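Local coordinates for protein mannose-specific lectin 3 chain 2 (Crocus vernus, PDB 3MEZ) that probably binds D-mannose and probably agglutinates some red cells weakly, as one of two kinds of bulb-type lectin subunit in a heterotetramer, at residues B[19-22]-B[27-30]; B[29-32]-B[36-39]. One frame throughout, in Å; residues are numbered along the deposited sequence.

Contact 1: B[19-22]-B[27-30]; sequences AQLA and SLVM
Leu-21 and Leu-28 pair across a beta hairpin made of strands 20-23 and 26-30, at one border of a four-stranded antiparallel sheet in the beta-prism II fold of bulb lectins. The strand axes run antiparallel at 179°, 4.5 Å apart.

Backbone bonds come first. Leu-21 and Leu-28 form the hydrogen-bonded pair: Leu-28 N gives to Leu-21 O at 2.8 Å and Leu-21 N to Leu-28 O at 3.0 Å. Beyond it, toward the start of the first strand, Met-30 N reaches Ala-19 O at 3.2 Å. Gln-20 with Val-29 and Ala-22 with Ser-27 are non-hydrogen-bonded pairs. Here CA-H groups supply weak extra contacts: Gln-20 CA sits 3.2 Å from Leu-28 O, and Leu-21 O receives a similar approach from Ser-27 CA.

Side-chain contacts divide between the two faces. The two leucines run alongside each other into the interior, where both meet Leu-93 of strand 92-95; their CD1 atoms come within 4.2 Å of each other. Leu-21 also packs on Leu-95 of that strand.

On the opposite face the exposed Gln-20 turns its side chain toward the neighbouring strand. With CG set between the backbone N and the carbonyl carbon (chi1 69°) and CG to CD running extended, the amide is carried over Val-29 and Ser-27. It makes van der Waals contacts there: Gln-20 OE1 lies 3.8 Å from Val-29 CG2, and Gln-20 NE2 3.9 Å from Ser-27 CB.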
# COMPACT_ATOMS: atom_id res chain seq x y z
N ALA B 19 8.64 -7.26 0.45
CA ALA B 19 8.59 -6.01 -0.26
C ALA B 19 9.93 -5.26 -0.11
O ALA B 19 10.58 -5.39 0.85
CB ALA B 19 7.51 -5.21 0.24
N GLN B 20 10.32 -4.50 -1.12
CA GLN B 20 11.58 -3.83 -1.11
C GLN B 20 11.61 -2.45 -1.75
O GLN B 20 10.75 -2.09 -2.51
CB GLN B 20 12.66 -4.68 -1.76
CG GLN B 20 12.49 -4.86 -3.23
CD GLN B 20 13.57 -5.72 -3.88
OE1 GLN B 20 13.87 -6.79 -3.45
NE2 GLN B 20 14.11 -5.23 -4.93
N LEU B 21 12.66 -1.73 -1.40
CA LEU B 21 13.16 -0.62 -2.16
C LEU B 21 14.37 -1.12 -2.90
O LEU B 21 15.05 -1.98 -2.43
CB LEU B 21 13.57 0.53 -1.29
CG LEU B 21 12.61 1.16 -0.30
CD1 LEU B 21 13.21 2.26 0.44
CD2 LEU B 21 11.35 1.59 -0.92
N ALA B 22 14.60 -0.58 -4.09
CA ALA B 22 15.67 -0.98 -4.95
C ALA B 22 16.25 0.18 -5.72
O ALA B 22 15.52 0.99 -6.19
CB ALA B 22 15.16 -1.98 -5.91
N SER B 27 19.21 -3.30 -2.64
CA SER B 27 17.85 -3.43 -2.18
C SER B 27 17.69 -3.33 -0.66
O SER B 27 18.52 -3.77 0.06
CB SER B 27 17.28 -4.74 -2.69
OG SER B 27 18.00 -5.83 -2.21
N LEU B 28 16.61 -2.75 -0.21
CA LEU B 28 16.23 -2.83 1.17
C LEU B 28 14.99 -3.65 1.28
O LEU B 28 13.98 -3.20 0.89
CB LEU B 28 15.91 -1.44 1.66
CG LEU B 28 16.14 -0.83 3.03
CD1 LEU B 28 15.04 0.01 3.47
CD2 LEU B 28 16.57 -1.76 4.09
N VAL B 29 15.11 -4.83 1.86
CA VAL B 29 14.02 -5.80 1.97
C VAL B 29 13.47 -6.01 3.40
O VAL B 29 14.19 -6.27 4.30
CB VAL B 29 14.46 -7.19 1.48
CG1 VAL B 29 13.32 -8.10 1.44
CG2 VAL B 29 15.11 -7.13 0.14
N MET B 30 12.16 -5.87 3.54
CA MET B 30 11.50 -6.26 4.76
C MET B 30 11.10 -7.70 4.56
O MET B 30 10.10 -8.01 4.00
CB MET B 30 10.29 -5.40 5.05
CG MET B 30 9.58 -5.74 6.30
SD MET B 30 10.57 -5.41 7.77
CE MET B 30 10.67 -6.95 8.51

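Contact 2: B[29-32]-B[36-39]; sequences VMRD and LVLT
Arg-31 lays its extended side chain against Val-37, across a second hairpin formed by strands 26-30 and 36-40. Val-37 CG2 sits over one face of the guanidinium, 3.5 Å above its plane and displaced toward the rim; it is 3.7 Å from Arg-31 NE and touches CD as well. The other methyl, Val-37 CG1, lies 4.0 Å from Arg-31 NH2. A first torsion that puts CG anti to the carbonyl carbon (chi1 -62°), followed by a straight run to NE, brings the flat group across to the valine.

Beneath this, Val-29 and Val-37 make the hydrogen-bonded pair, with Val-29 N to Val-37 O at 2.9 Å and the return bond, Val-37 N to Val-29 O, equally short; both are nearly straight at the hydrogen, at 167° and 166°. On the other face of the sheet Leu-36 folds its CD2 back to 3.4 Å from Val-29 O, and its CG lies 4.3 Å from Met-30 SD. Both of these side chains also meet Ile-71 of strand 69-72.

Further out, Asn-18 touches the Arg-31 side chain and accepts a hydrogen bond from Asp-32 N, while Ile-46 packs on Val-37. The turn between the segments carries Cys-34, disulfide-bonded to Cys-59.

Arg-31, Val-37 and Thr-39 fall at the glutamine, valine and tyrosine positions of the bulb-lectin mannose motif QxDxNxVxY. The valine methyl against the flat guanidinium is a dispersion contact that leaves the N-H groups of the charge directed outward in its plane, at a position that in relatives belongs to the mannose site.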
# COMPACT_ATOMS: atom_id res chain seq x y z
N VAL B 29 15.11 -4.83 1.86
CA VAL B 29 14.02 -5.80 1.97
C VAL B 29 13.47 -6.01 3.40
O VAL B 29 14.19 -6.27 4.30
CB VAL B 29 14.46 -7.19 1.48
CG1 VAL B 29 13.32 -8.10 1.44
CG2 VAL B 29 15.11 -7.13 0.14
N MET B 30 12.16 -5.87 3.54
CA MET B 30 11.50 -6.26 4.76
C MET B 30 11.10 -7.70 4.56
O MET B 30 10.10 -8.01 4.00
CB MET B 30 10.29 -5.40 5.05
CG MET B 30 9.58 -5.74 6.30
SD MET B 30 10.57 -5.41 7.77
CE MET B 30 10.67 -6.95 8.51
N ARG B 31 11.96 -8.57 5.04
CA ARG B 31 11.85 -9.99 4.84
C ARG B 31 10.71 -10.64 5.62
O ARG B 31 10.29 -10.14 6.62
CB ARG B 31 13.18 -10.67 5.18
CG ARG B 31 14.36 -10.27 4.34
CD ARG B 31 15.61 -11.05 4.72
NE ARG B 31 16.65 -10.95 3.69
CZ ARG B 31 17.88 -11.43 3.78
NH1 ARG B 31 18.29 -12.06 4.84
NH2 ARG B 31 18.70 -11.29 2.78
N ASP B 32 10.29 -11.80 5.14
CA ASP B 32 9.22 -12.56 5.76
C ASP B 32 9.62 -13.17 7.10
O ASP B 32 8.83 -13.79 7.72
CB ASP B 32 8.65 -13.62 4.82
CG ASP B 32 9.68 -14.58 4.31
OD1 ASP B 32 10.67 -14.83 4.98
OD2 ASP B 32 9.53 -15.07 3.21
N LEU B 36 14.97 -6.68 8.50
CA LEU B 36 15.06 -5.64 7.50
C LEU B 36 16.47 -5.61 7.02
O LEU B 36 17.35 -5.35 7.76
CB LEU B 36 14.78 -4.30 8.13
CG LEU B 36 14.14 -3.12 7.42
CD1 LEU B 36 14.70 -1.82 7.82
CD2 LEU B 36 13.98 -3.24 5.93
N VAL B 37 16.68 -5.88 5.76
CA VAL B 37 18.01 -6.09 5.26
C VAL B 37 18.37 -5.22 4.07
O VAL B 37 17.66 -5.16 3.13
CB VAL B 37 18.24 -7.56 4.88
CG1 VAL B 37 19.64 -7.80 4.40
CG2 VAL B 37 17.94 -8.44 6.04
N LEU B 38 19.52 -4.59 4.12
CA LEU B 38 19.99 -3.85 3.01
C LEU B 38 21.18 -4.55 2.36
O LEU B 38 22.18 -4.74 2.96
CB LEU B 38 20.31 -2.47 3.49
CG LEU B 38 21.13 -1.51 2.70
CD1 LEU B 38 21.19 -1.89 1.30
CD2 LEU B 38 20.63 -0.16 2.86
N THR B 39 21.02 -4.94 1.11
CA THR B 39 22.02 -5.73 0.44
C THR B 39 22.44 -5.21 -0.90
O THR B 39 21.73 -4.51 -1.52
CB THR B 39 21.56 -7.12 0.22
OG1 THR B 39 20.34 -7.09 -0.48
CG2 THR B 39 21.38 -7.81 1.48

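Overall arrangement
Contacts 1 and 2 are successive hairpins of one antiparallel sheet, and strand 26-30, an inner strand, is shared by both: it bonds to 20-23 on one side and to 36-40 on the other. Their centres lie 6 Å apart, and Val-29 and Met-30 belong to both. A probable hydrogen bond from Thr-39 N to Ser-27 O, 3.0 Å, ties contact 1 directly to contact 2, two residues along the same pair of strands from Val-29 and Val-37. On the interior face, Leu-28 of contact 1 packs on Leu-36 of contact 2, CD2 to CD2 at 3.5 Å. On the other face, Ser-27 OG and Thr-39 OG1 share a weak hydrogen bond, joining contact 1 to the position where the family's mannose motif has its tyrosine.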